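Local coordinates for protein methylglyoxal reductase (NADPH-dependent) (Candida albicans SC5314, PDB 6KWS) that probably reduces methylglyoxal with NADPH as cofactor, as an oxidoreductase of the dihydroflavonol-4-reductase subfamily within the NAD(P)-dependent epimerase/dehydratase family, at residues Val56-Val59 / Gly60-Gly63; Trp176-Ile179 / Lys180-Asn184; Gln209-Thr213 / Ser214-Ile218; Arg267-Ser270 / Gln271-Val274; Ile307-Thr310 / Lys311-Leu315. The protein carries 1 engineered substitution. All coordinates share one frame; numbering follows the deposited sequence.

Interaction 1: Val56-Val59 / Gly60-Gly63; sequences VEDV and GTKG
Asp58 opens a type I turn that runs to Thr61 and holds it with two groups, its carboxylate binding Gly60 and its carbonyl Thr61. Asp58 OD1 receives the backbone N-H of Gly60 at 3.0 Å, nearly along the carboxylate C-O axis and with an N-H...O angle of 157°, which makes an Asx turn. With CG swung away from the backbone N (chi1 -166°), the carboxylate comes forward to the N-H side of the peptide between Val59 and Gly60. The second bond runs from Thr61 OG1 to Asp58 O, also 3.0 Å, with the hydroxyl tilted out of the carbonyl plane. Thr61 can reach back because its OG1 stands between its own N and C (chi1 52°); the same torsion turns the methyl to the carboxylate, Thr61 CG2 lying 3.7 Å from Asp58 CG. The turn lies in the loop between strand 51-55 and helix 66-71. Farther out, the side chain of Val59 points away from the turn and touches Phe65 and Ala82, while Gly60 O accepts from Asn106 ND2. Upstream, the backbone of Val56 is still bonded to Val32, which continues the sheet pairing to the edge of the turn. Asp58 and Val59 contact NADPH in a structure of this protein, though none is bound to this chain, and this is the loop after the third strand of a Rossmann fold. With OD1 committed to Gly60 N, the carboxylate's rotation is restrained, and the N-H would probably stabilise its negative charge beside the cofactor site.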
loop_
_atom_site.group_PDB
_atom_site.type_symbol
_atom_site.label_atom_id
_atom_site.label_comp_id
_atom_site.label_asym_id
_atom_site.label_seq_id
_atom_site.Cartn_x
_atom_site.Cartn_y
_atom_site.Cartn_z
ATOM N N VAL A 56 -3.122 -13.673 14.282
ATOM C CA VAL A 56 -1.871 -14.174 13.727
ATOM C C VAL A 56 -0.757 -13.232 14.163
ATOM O O VAL A 56 -0.578 -12.158 13.571
ATOM C CB VAL A 56 -1.928 -14.273 12.191
ATOM C CG1 VAL A 56 -0.571 -14.688 11.629
ATOM C CG2 VAL A 56 -3.028 -15.223 11.748
ATOM N N GLU A 57 0.013 -13.637 15.186
ATOM C CA GLU A 57 0.905 -12.707 15.885
ATOM C C GLU A 57 2.121 -12.322 15.047
ATOM O O GLU A 57 2.508 -11.147 15.034
ATOM C CB GLU A 57 1.328 -13.297 17.229
ATOM C CG GLU A 57 0.211 -14.121 17.858
ATOM C CD GLU A 57 0.468 -14.538 19.310
ATOM O OE1 GLU A 57 0.995 -13.717 20.101
ATOM O OE2 GLU A 57 0.111 -15.687 19.666
ATOM N N ASP A 58 2.749 -13.276 14.351
ATOM C CA ASP A 58 3.814 -12.954 13.402
ATOM C C ASP A 58 3.442 -13.533 12.050
ATOM O O ASP A 58 3.411 -14.757 11.889
ATOM C CB ASP A 58 5.183 -13.485 13.839
ATOM C CG ASP A 58 6.349 -12.851 13.030
ATOM O OD1 ASP A 58 6.265 -12.796 11.767
ATOM O OD2 ASP A 58 7.341 -12.391 13.660
ATOM N N VAL A 59 3.173 -12.654 11.076
ATOM C CA VAL A 59 2.574 -13.121 9.828
ATOM C C VAL A 59 3.611 -13.658 8.863
ATOM O O VAL A 59 3.242 -14.227 7.832
ATOM C CB VAL A 59 1.708 -12.031 9.157
ATOM C CG1 VAL A 59 0.760 -11.412 10.168
ATOM C CG2 VAL A 59 2.563 -10.972 8.500
ATOM N N GLY A 60 4.892 -13.568 9.195
ATOM C CA GLY A 60 5.912 -14.111 8.324
ATOM C C GLY A 60 6.439 -15.483 8.704
ATOM O O GLY A 60 7.184 -16.084 7.922
ATOM N N THR A 61 6.073 -16.001 9.877
ATOM C CA THR A 61 6.642 -17.262 10.340
ATOM C C THR A 61 6.000 -18.456 9.635
ATOM O O THR A 61 4.934 -18.363 9.022
ATOM C CB THR A 61 6.477 -17.424 11.853
ATOM O OG1 THR A 61 5.107 -17.221 12.202
ATOM C CG2 THR A 61 7.362 -16.415 12.618
ATOM N N LYS A 62 6.676 -19.597 9.733
ATOM C CA LYS A 62 6.203 -20.814 9.085
ATOM C C LYS A 62 4.866 -21.236 9.678
ATOM O O LYS A 62 4.739 -21.376 10.897
ATOM C CB LYS A 62 7.235 -21.927 9.259
ATOM C CG LYS A 62 7.443 -22.785 8.038
ATOM C CD LYS A 62 8.937 -22.975 7.804
ATOM C CE LYS A 62 9.239 -23.547 6.429
ATOM N NZ LYS A 62 10.695 -23.400 6.124
ATOM N N GLY A 63 3.862 -21.413 8.826
ATOM C CA GLY A 63 2.587 -21.872 9.334
ATOM C C GLY A 63 1.730 -20.837 10.038
ATOM O O GLY A 63 0.713 -21.207 10.636
#

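Interaction 2: Trp176-Ile179 / Lys180-Asn184; sequences WDFI and KSNDN
Phe178 and Asn182 close the C-terminal end of helix 160-181, a long helix flanking the Rossmann-type sheet, by stacking one flat group on another. The Asn182 amide lies across one face of the phenyl ring, the two planes only 16° apart, and Asn182 CG approaches Phe178 CZ to 4.1 Å. The ring gets there because its CG is anti to the backbone N (chi1 -178°), while the amide is folded back along the helix with its CG beside its own N (chi1 -79°). The backbone between them agrees: Asn182 N donates to Phe178 O at 2.9 Å, although Asn182 is the first residue to leave helical angles. Beyond the ring, Phe178 packs on Leu108 and Gln109 of helix 92-114, and Asn182 on Tyr112 of the same helix. Two residues earlier, Lys180 N meets Trp176 O at 2.9 Å, and the lysine chain, bent at its second and fourth torsions, runs back over that carbonyl toward the indole. There its CE comes up obliquely to the six-membered ring, while the indole N-H is taken by Glu172. Ile179 turns from the helix end to Phe187 and Asn258. Ser181 N divides its hydrogen between two carbonyls: Asp177 O at 2.8 Å and, weakly, Phe178 O at 3.4 Å.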
loop_
_atom_site.group_PDB
_atom_site.type_symbol
_atom_site.label_atom_id
_atom_site.label_comp_id
_atom_site.label_asym_id
_atom_site.label_seq_id
_atom_site.Cartn_x
_atom_site.Cartn_y
_atom_site.Cartn_z
ATOM N N TRP A 176 5.859 -14.578 -7.322
ATOM C CA TRP A 176 5.718 -15.104 -8.675
ATOM C C TRP A 176 6.530 -16.372 -8.848
ATOM O O TRP A 176 6.085 -17.310 -9.527
ATOM C CB TRP A 176 6.127 -14.068 -9.718
ATOM C CG TRP A 176 5.216 -12.894 -9.769
ATOM C CD1 TRP A 176 5.521 -11.614 -9.428
ATOM C CD2 TRP A 176 3.840 -12.886 -10.168
ATOM N NE1 TRP A 176 4.434 -10.807 -9.604
ATOM C CE2 TRP A 176 3.382 -11.562 -10.051
ATOM C CE3 TRP A 176 2.951 -13.868 -10.615
ATOM C CZ2 TRP A 176 2.070 -11.190 -10.363
ATOM C CZ3 TRP A 176 1.651 -13.498 -10.929
ATOM C CH2 TRP A 176 1.225 -12.167 -10.806
ATOM N N ASP A 177 7.722 -16.424 -8.242
ATOM C CA ASP A 177 8.461 -17.683 -8.218
ATOM C C ASP A 177 7.598 -18.800 -7.656
ATOM O O ASP A 177 7.583 -19.909 -8.196
ATOM C CB ASP A 177 9.758 -17.563 -7.412
ATOM C CG ASP A 177 10.830 -16.767 -8.138
ATOM O OD1 ASP A 177 11.919 -16.555 -7.544
ATOM O OD2 ASP A 177 10.578 -16.338 -9.297
ATOM N N PHE A 178 6.838 -18.520 -6.599
ATOM C CA PHE A 178 6.110 -19.595 -5.951
ATOM C C PHE A 178 5.087 -20.196 -6.891
ATOM O O PHE A 178 5.030 -21.417 -7.063
ATOM C CB PHE A 178 5.435 -19.108 -4.676
ATOM C CG PHE A 178 4.712 -20.202 -3.936
ATOM C CD1 PHE A 178 3.442 -20.617 -4.330
ATOM C CD2 PHE A 178 5.311 -20.835 -2.862
ATOM C CE1 PHE A 178 2.790 -21.637 -3.663
ATOM C CE2 PHE A 178 4.655 -21.857 -2.189
ATOM C CZ PHE A 178 3.395 -22.256 -2.592
ATOM N N ILE A 179 4.259 -19.357 -7.505
ATOM C CA ILE A 179 3.187 -19.927 -8.308
ATOM C C ILE A 179 3.724 -20.454 -9.631
ATOM O O ILE A 179 3.149 -21.382 -10.208
ATOM C CB ILE A 179 2.063 -18.903 -8.518
ATOM C CG1 ILE A 179 2.595 -17.701 -9.275
ATOM C CG2 ILE A 179 1.499 -18.470 -7.169
ATOM C CD1 ILE A 179 1.768 -17.329 -10.466
ATOM N N LYS A 180 4.826 -19.899 -10.140
ATOM C CA LYS A 180 5.344 -20.437 -11.390
ATOM C C LYS A 180 6.185 -21.695 -11.163
ATOM O O LYS A 180 6.270 -22.547 -12.054
ATOM C CB LYS A 180 6.133 -19.367 -12.146
ATOM C CG LYS A 180 5.250 -18.443 -12.974
ATOM C CD LYS A 180 5.826 -17.032 -13.064
ATOM C CE LYS A 180 4.842 -16.059 -13.702
ATOM N NZ LYS A 180 4.137 -16.708 -14.829
ATOM N N SER A 181 6.768 -21.853 -9.975
ATOM C CA SER A 181 7.663 -22.968 -9.683
ATOM C C SER A 181 6.960 -24.156 -9.039
ATOM O O SER A 181 7.428 -25.289 -9.198
ATOM C CB SER A 181 8.810 -22.495 -8.783
ATOM O OG SER A 181 9.249 -23.491 -7.881
ATOM N N ASN A 182 5.872 -23.935 -8.304
ATOM C CA ASN A 182 5.092 -25.035 -7.746
ATOM C C ASN A 182 4.041 -25.506 -8.743
ATOM O O ASN A 182 3.514 -24.736 -9.551
ATOM C CB ASN A 182 4.402 -24.630 -6.438
ATOM C CG ASN A 182 5.347 -24.638 -5.240
ATOM O OD1 ASN A 182 6.224 -23.771 -5.108
ATOM N ND2 ASN A 182 5.165 -25.614 -4.352
ATOM N N ASP A 183 3.752 -26.797 -8.676
ATOM C CA ASP A 183 2.688 -27.459 -9.414
ATOM C C ASP A 183 1.396 -27.430 -8.599
ATOM O O ASP A 183 1.386 -27.026 -7.434
ATOM C CB ASP A 183 3.115 -28.894 -9.715
ATOM C CG ASP A 183 3.807 -29.548 -8.515
ATOM O OD1 ASP A 183 4.530 -28.828 -7.774
ATOM O OD2 ASP A 183 3.636 -30.775 -8.312
ATOM N N ASN A 184 0.291 -27.857 -9.218
ATOM C CA ASN A 184 -0.999 -28.059 -8.547
ATOM C C ASN A 184 -1.661 -26.760 -8.087
ATOM O O ASN A 184 -2.698 -26.824 -7.394
ATOM C CB ASN A 184 -0.892 -28.951 -7.292
ATOM C CG ASN A 184 -0.545 -30.405 -7.600
ATOM O OD1 ASN A 184 -0.803 -30.903 -8.697
ATOM N ND2 ASN A 184 0.038 -31.099 -6.609
#

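Interaction 3: Gln209-Thr213 / Ser214-Ile218; sequences QSLNT and SSEII
Glu216 folds back from the start of helix 216-222 onto Ser210 and Leu211 of the loop that leads into it. Its CB rests 3.5 Å from Thr213 O and 3.6 Å from Leu211 O. With CG anti to the backbone N (chi1 171°) and a bend at the next torsion, CG passes Leu211 O and carries the carboxyl carbon to within 3.7 Å of Ser210 OG. At the tip, OE1 takes two weak bonds, from Leu211 N at 3.1 Å and from Ser210 OG at 3.5 Å, and a further one from Asn219 ND2; OE2 forms a salt bridge with Lys223. Nearer the helix start, Thr213 makes an ST turn: its OG1 accepts Ser215 N at 2.9 Å and caps the incoming helix, while Glu216 N weakly reaches Thr213 O. Leu211 CD1 lies 3.5 Å from Ser215 CB, beside Ile334 of helix 323-337, and Ser215 OG is bonded to Gly199 O. Thr213 and Ser214 lie close to Phe12 and Val197 of the NADPH site. A carboxylate near the helix N-terminus and paired with Lys223 would probably remain ionised; its two weak bonds hold the loop at Ser210 and Leu211 N, while Asn219 and Lys223 fix the carboxylate.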
loop_
_atom_site.group_PDB
_atom_site.type_symbol
_atom_site.label_atom_id
_atom_site.label_comp_id
_atom_site.label_asym_id
_atom_site.label_seq_id
_atom_site.Cartn_x
_atom_site.Cartn_y
_atom_site.Cartn_z
ATOM N N GLN A 209 0.284 11.767 16.347
ATOM C CA GLN A 209 1.029 12.986 16.134
ATOM C C GLN A 209 1.928 12.897 14.932
ATOM O O GLN A 209 2.121 13.881 14.219
ATOM C CB GLN A 209 1.881 13.215 17.354
ATOM C CG GLN A 209 2.262 14.634 17.555
ATOM C CD GLN A 209 1.062 15.305 18.180
ATOM O OE1 GLN A 209 0.081 14.662 18.515
ATOM N NE2 GLN A 209 1.197 16.602 18.420
ATOM N N SER A 210 2.565 11.748 14.797
ATOM C CA SER A 210 3.400 11.345 13.685
ATOM C C SER A 210 2.657 10.190 13.028
ATOM O O SER A 210 2.378 9.176 13.679
ATOM C CB SER A 210 4.777 10.913 14.186
ATOM O OG SER A 210 5.730 11.016 13.150
ATOM N N LEU A 211 2.235 10.385 11.785
ATOM C CA LEU A 211 1.641 9.288 11.031
ATOM C C LEU A 211 2.713 8.241 10.765
ATOM O O LEU A 211 3.855 8.565 10.411
ATOM C CB LEU A 211 1.029 9.782 9.714
ATOM C CG LEU A 211 0.031 10.956 9.710
ATOM C CD1 LEU A 211 -0.911 10.854 8.524
ATOM C CD2 LEU A 211 -0.757 11.044 11.005
ATOM N N ASN A 212 2.355 6.981 10.964
ATOM C CA ASN A 212 3.288 5.911 10.640
ATOM C C ASN A 212 3.218 5.515 9.161
ATOM O O ASN A 212 3.967 4.630 8.726
ATOM C CB ASN A 212 3.045 4.707 11.568
ATOM C CG ASN A 212 3.641 4.917 12.980
ATOM O OD1 ASN A 212 4.582 5.700 13.168
ATOM N ND2 ASN A 212 3.092 4.207 13.968
ATOM N N THR A 213 2.373 6.202 8.377
ATOM C CA THR A 213 2.104 5.926 6.975
ATOM C C THR A 213 2.906 6.862 6.075
ATOM O O THR A 213 3.768 7.628 6.518
ATOM C CB THR A 213 0.608 6.079 6.643
ATOM O OG1 THR A 213 0.313 7.453 6.316
ATOM C CG2 THR A 213 -0.284 5.637 7.808
ATOM N N SER A 214 2.588 6.819 4.780
ATOM C CA SER A 214 3.227 7.688 3.807
ATOM C C SER A 214 2.630 9.089 3.783
ATOM O O SER A 214 3.231 10.004 3.210
ATOM C CB SER A 214 3.125 7.069 2.423
ATOM O OG SER A 214 4.090 7.670 1.592
ATOM N N SER A 215 1.461 9.275 4.392
ATOM C CA SER A 215 0.915 10.614 4.538
ATOM C C SER A 215 1.779 11.490 5.440
ATOM O O SER A 215 1.543 12.699 5.495
ATOM C CB SER A 215 -0.524 10.534 5.075
ATOM O OG SER A 215 -1.472 10.242 4.047
ATOM N N GLU A 216 2.781 10.916 6.130
ATOM C CA GLU A 216 3.728 11.704 6.917
ATOM C C GLU A 216 4.507 12.698 6.064
ATOM O O GLU A 216 4.874 13.766 6.565
ATOM C CB GLU A 216 4.693 10.794 7.682
ATOM C CG GLU A 216 5.851 11.533 8.372
ATOM C CD GLU A 216 5.415 12.294 9.674
ATOM O OE1 GLU A 216 4.285 12.065 10.187
ATOM O OE2 GLU A 216 6.203 13.141 10.162
ATOM N N ILE A 217 4.760 12.384 4.791
ATOM C CA ILE A 217 5.255 13.402 3.864
ATOM C C ILE A 217 4.398 14.661 3.958
ATOM O O ILE A 217 4.906 15.778 4.121
ATOM C CB ILE A 217 5.287 12.834 2.435
ATOM C CG1 ILE A 217 6.075 11.529 2.454
ATOM C CG2 ILE A 217 5.878 13.829 1.462
ATOM C CD1 ILE A 217 6.239 10.897 1.123
ATOM N N ILE A 218 3.078 14.487 3.888
ATOM C CA ILE A 218 2.149 15.606 4.020
ATOM C C ILE A 218 2.197 16.177 5.433
ATOM O O ILE A 218 2.279 17.395 5.634
ATOM C CB ILE A 218 0.732 15.142 3.640
ATOM C CG1 ILE A 218 0.710 14.790 2.147
ATOM C CG2 ILE A 218 -0.290 16.206 3.981
ATOM C CD1 ILE A 218 -0.499 14.036 1.685
#

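Interaction 4: Arg267-Ser270 / Gln271-Val274; sequences RFTS and QSLV
Thr269 and Ser272 form a capping box where strand 260-269 runs straight into helix 270-280. The straighter of its bonds is Thr269 N to Ser272 OG, 3.1 Å with an N-H...O angle of 170°, the serine hydroxyl lying beside its own N (chi1 -53°) and so turned back to the helix start. Thr269 OG1 in turn accepts Gln271 N at 3.1 Å, a weak bond. The threonine carbonyl also faces the first turn, receiving Ser272 N at 2.8 Å and Leu273 N at 3.4 Å, both weakly. Regular helical bonding is reached with Val274 N to Ser270 O, 3.0 Å and nearly straight at 175°. Ser272 OG has a further weak partner in Asp296, which may add to the acceptor character of this cap. The amide of Gln271 leads away from the box, its NE2 giving to Asp275 OD1 and Val290 O. Packing begins with Phe268 and Leu273: Leu273 CD1 comes obliquely to the phenyl ring, 4.2 Å from Phe268 CD2. The Phe268 ring also meets Phe198 of strand 196-198 edge-to-face. All seven touching residues are buried. Strand 260-269 pairs antiparallel with strand 234-239, Phe268 being bonded to Gly235. Around the junction, Leu273 and Val274 pack on helix 216-222, Ser272 and Leu273 on helix 323-337, and Thr269 on helix 295-303.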
loop_
_atom_site.group_PDB
_atom_site.type_symbol
_atom_site.label_atom_id
_atom_site.label_comp_id
_atom_site.label_asym_id
_atom_site.label_seq_id
_atom_site.Cartn_x
_atom_site.Cartn_y
_atom_site.Cartn_z
ATOM N N ARG A 267 2.124 12.671 -10.226
ATOM C CA ARG A 267 3.443 12.995 -9.719
ATOM C C ARG A 267 3.330 14.154 -8.739
ATOM O O ARG A 267 2.404 14.969 -8.817
ATOM C CB ARG A 267 4.387 13.349 -10.877
ATOM C CG ARG A 267 4.666 12.200 -11.808
ATOM C CD ARG A 267 5.324 11.046 -11.065
ATOM N NE ARG A 267 6.242 10.294 -11.924
ATOM C CZ ARG A 267 7.201 9.481 -11.475
ATOM N NH1 ARG A 267 7.383 9.312 -10.168
ATOM N NH2 ARG A 267 7.991 8.842 -12.337
ATOM N N PHE A 268 4.261 14.214 -7.794
ATOM C CA PHE A 268 4.293 15.337 -6.862
ATOM C C PHE A 268 5.736 15.650 -6.496
ATOM O O PHE A 268 6.617 14.780 -6.557
ATOM C CB PHE A 268 3.521 15.046 -5.569
ATOM C CG PHE A 268 4.272 14.165 -4.626
ATOM C CD1 PHE A 268 4.303 12.789 -4.819
ATOM C CD2 PHE A 268 4.995 14.707 -3.577
ATOM C CE1 PHE A 268 5.033 11.961 -3.963
ATOM C CE2 PHE A 268 5.722 13.897 -2.728
ATOM C CZ PHE A 268 5.743 12.520 -2.916
ATOM N N THR A 269 5.959 16.900 -6.097
ATOM C CA THR A 269 7.077 17.257 -5.235
ATOM C C THR A 269 6.528 17.896 -3.966
ATOM O O THR A 269 5.335 18.181 -3.857
ATOM C CB THR A 269 8.060 18.214 -5.913
ATOM O OG1 THR A 269 7.588 19.561 -5.764
ATOM C CG2 THR A 269 8.217 17.872 -7.376
ATOM N N SER A 270 7.405 18.114 -2.987
ATOM C CA SER A 270 6.943 18.736 -1.753
ATOM C C SER A 270 6.334 20.097 -2.022
ATOM O O SER A 270 5.377 20.493 -1.348
ATOM C CB SER A 270 8.082 18.861 -0.754
ATOM O OG SER A 270 8.360 17.595 -0.207
ATOM N N GLN A 271 6.857 20.815 -3.014
ATOM C CA GLN A 271 6.270 22.103 -3.353
ATOM C C GLN A 271 4.830 21.941 -3.830
ATOM O O GLN A 271 3.988 22.812 -3.577
ATOM C CB GLN A 271 7.130 22.806 -4.407
ATOM C CG GLN A 271 6.624 24.171 -4.784
ATOM C CD GLN A 271 6.845 25.207 -3.692
ATOM O OE1 GLN A 271 7.981 25.462 -3.268
ATOM N NE2 GLN A 271 5.755 25.820 -3.237
ATOM N N SER A 272 4.520 20.824 -4.496
ATOM C CA SER A 272 3.141 20.571 -4.887
ATOM C C SER A 272 2.241 20.573 -3.668
ATOM O O SER A 272 1.152 21.159 -3.688
ATOM C CB SER A 272 3.034 19.234 -5.608
ATOM O OG SER A 272 3.950 19.175 -6.677
ATOM N N LEU A 273 2.697 19.938 -2.588
ATOM C CA LEU A 273 1.880 19.811 -1.388
ATOM C C LEU A 273 1.748 21.144 -0.671
ATOM O O LEU A 273 0.646 21.533 -0.268
ATOM C CB LEU A 273 2.492 18.762 -0.471
ATOM C CG LEU A 273 2.853 17.464 -1.175
ATOM C CD1 LEU A 273 3.433 16.489 -0.164
ATOM C CD2 LEU A 273 1.622 16.886 -1.880
ATOM N N VAL A 274 2.874 21.845 -0.492
ATOM C CA VAL A 274 2.874 23.196 0.073
ATOM C C VAL A 274 1.847 24.077 -0.632
ATOM O O VAL A 274 0.963 24.660 0.007
ATOM C CB VAL A 274 4.277 23.815 -0.005
ATOM C CG1 VAL A 274 4.237 25.242 0.492
ATOM C CG2 VAL A 274 5.251 22.982 0.814
#

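Interaction 5: Ile307-Thr310 / Lys311-Leu315; sequences IDDT and KSREL
Asp309 and Arg313 meet at the start of helix 310-316, where the backbone passes from strand 306-307 through a short bend into the first helical turn. Asp309 is the N-cap residue, with helical angles beginning at Thr310. Arg313 N donates to Asp309 O at 2.8 Å, nearly straight at 165°, and Glu314 N does the same to Thr310 O at 2.8 Å. The carboxylate of Asp309 makes no capping bond and serves the arginine instead. Its CG stands between N and C (chi1 62°), which lifts the carboxylate off the helix end toward the returning chain of Arg313. There OD2 forms an i to i+4 salt bridge across the first helical turn with Arg313 NE at 2.6 Å, approaching the guanidinium obliquely, while OD1 lies at the guanidinium edge in its plane. The carboxylate and guanidinium planes stand 51° apart, so the pair is a tilted bridge through NE and not a flat two-pronged one. The arginine chain, bent at its second and third torsions, curls over the helix start to get there. Asp308 OD1 weakly accepts Thr310 N at 3.3 Å, which may partly stand in for the missing cap. On the outer face Thr310 and Glu314 run side by side, Thr310 CG2 4.0 Å from Glu314 OE2. Ser312 faces inward, its OG bonded to Glu145 and to Leu262 N. The backbone of Asp308 is bonded to Ile143 beside the small parallel pair 142-143 and 306-307. Ser312 packs on Ile261 and Ile307 on Leu262, both of strand 260-269, and Arg313 packs on Tyr320.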
loop_
_atom_site.group_PDB
_atom_site.type_symbol
_atom_site.label_atom_id
_atom_site.label_comp_id
_atom_site.label_asym_id
_atom_site.label_seq_id
_atom_site.Cartn_x
_atom_site.Cartn_y
_atom_site.Cartn_z
ATOM N N ILE A 307 5.163 7.410 -15.827
ATOM C CA ILE A 307 4.545 6.151 -15.436
ATOM C C ILE A 307 3.385 5.897 -16.376
ATOM O O ILE A 307 2.444 6.695 -16.434
ATOM C CB ILE A 307 4.068 6.183 -13.981
ATOM C CG1 ILE A 307 5.265 6.319 -13.045
ATOM C CG2 ILE A 307 3.261 4.941 -13.667
ATOM C CD1 ILE A 307 4.859 6.722 -11.681
ATOM N N ASP A 308 3.451 4.798 -17.120
ATOM C CA ASP A 308 2.409 4.463 -18.088
ATOM C C ASP A 308 1.571 3.322 -17.525
ATOM O O ASP A 308 1.860 2.146 -17.762
ATOM C CB ASP A 308 2.997 4.099 -19.442
ATOM C CG ASP A 308 1.931 3.774 -20.461
ATOM O OD1 ASP A 308 0.745 4.065 -20.189
ATOM O OD2 ASP A 308 2.280 3.235 -21.536
ATOM N N ASP A 309 0.508 3.680 -16.798
ATOM C CA ASP A 309 -0.384 2.713 -16.169
ATOM C C ASP A 309 -1.675 2.510 -16.960
ATOM O O ASP A 309 -2.705 2.147 -16.378
ATOM C CB ASP A 309 -0.684 3.119 -14.719
ATOM C CG ASP A 309 -1.400 4.479 -14.595
ATOM O OD1 ASP A 309 -1.122 5.404 -15.388
ATOM O OD2 ASP A 309 -2.235 4.624 -13.669
ATOM N N THR A 310 -1.624 2.691 -18.288
ATOM C CA THR A 310 -2.819 2.551 -19.122
ATOM C C THR A 310 -3.524 1.219 -18.877
ATOM O O THR A 310 -4.722 1.185 -18.577
ATOM C CB THR A 310 -2.450 2.704 -20.601
ATOM O OG1 THR A 310 -1.526 3.784 -20.742
ATOM C CG2 THR A 310 -3.668 3.030 -21.423
ATOM N N LYS A 311 -2.785 0.113 -18.968
ATOM C CA LYS A 311 -3.405 -1.197 -18.833
ATOM C C LYS A 311 -3.988 -1.395 -17.437
ATOM O O LYS A 311 -5.088 -1.948 -17.284
ATOM C CB LYS A 311 -2.377 -2.272 -19.181
ATOM C CG LYS A 311 -2.763 -3.675 -18.769
ATOM C CD LYS A 311 -2.050 -4.090 -17.478
ATOM C CE LYS A 311 -2.072 -5.593 -17.351
ATOM N NZ LYS A 311 -3.463 -6.142 -17.564
ATOM N N SER A 312 -3.282 -0.927 -16.404
ATOM C CA SER A 312 -3.840 -0.979 -15.056
ATOM C C SER A 312 -5.119 -0.148 -14.950
ATOM O O SER A 312 -6.109 -0.592 -14.362
ATOM C CB SER A 312 -2.800 -0.504 -14.042
ATOM O OG SER A 312 -1.716 -1.408 -13.958
ATOM N N ARG A 313 -5.127 1.051 -15.532
ATOM C CA ARG A 313 -6.339 1.871 -15.502
ATOM C C ARG A 313 -7.488 1.236 -16.278
ATOM O O ARG A 313 -8.657 1.393 -15.895
ATOM C CB ARG A 313 -6.040 3.243 -16.060
ATOM C CG ARG A 313 -4.921 3.898 -15.335
ATOM C CD ARG A 313 -5.301 5.097 -14.596
ATOM N NE ARG A 313 -4.191 6.042 -14.569
ATOM C CZ ARG A 313 -4.214 7.254 -14.030
ATOM N NH1 ARG A 313 -5.320 7.681 -13.470
ATOM N NH2 ARG A 313 -3.128 8.007 -14.061
ATOM N N GLU A 314 -7.189 0.562 -17.391
ATOM C CA GLU A 314 -8.231 -0.179 -18.085
ATOM C C GLU A 314 -8.729 -1.330 -17.230
ATOM O O GLU A 314 -9.928 -1.628 -17.208
ATOM C CB GLU A 314 -7.715 -0.712 -19.423
ATOM C CG GLU A 314 -7.256 0.349 -20.424
ATOM C CD GLU A 314 -6.865 -0.258 -21.779
ATOM O OE1 GLU A 314 -6.832 -1.512 -21.908
ATOM O OE2 GLU A 314 -6.579 0.529 -22.712
ATOM N N LEU A 315 -7.821 -1.994 -16.525
ATOM C CA LEU A 315 -8.222 -3.143 -15.736
ATOM C C LEU A 315 -9.176 -2.738 -14.622
ATOM O O LEU A 315 -10.088 -3.502 -14.276
ATOM C CB LEU A 315 -6.969 -3.813 -15.189
ATOM C CG LEU A 315 -6.983 -5.304 -14.924
ATOM C CD1 LEU A 315 -7.775 -6.064 -15.977
ATOM C CD2 LEU A 315 -5.534 -5.759 -14.894
#

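Overall arrangement
The five contacts follow one another along the chain, and three lie at helix starts, interaction 2 at a helix end and interaction 1 in a loop. Interactions 3 and 4 meet directly: Ile218 CG1 and Ile217 CG2 each lie 4.0 Å from Leu273 CD1, which joins helix 216-222 to helix 270-280. Interaction 5 touches interaction 4 through Ile307 CD1 against Arg267 CZ, 3.6 Å. Interaction 1 holds two NADPH-contacting residues, while interaction 3 borders the same site near Phe12 and Val197; their centres are about 27 Å apart. Interactions 1 and 4, about 38 Å between centres, lie on opposite sides of the chain's centre, as do interactions 2 and 4, about 41 Å apart.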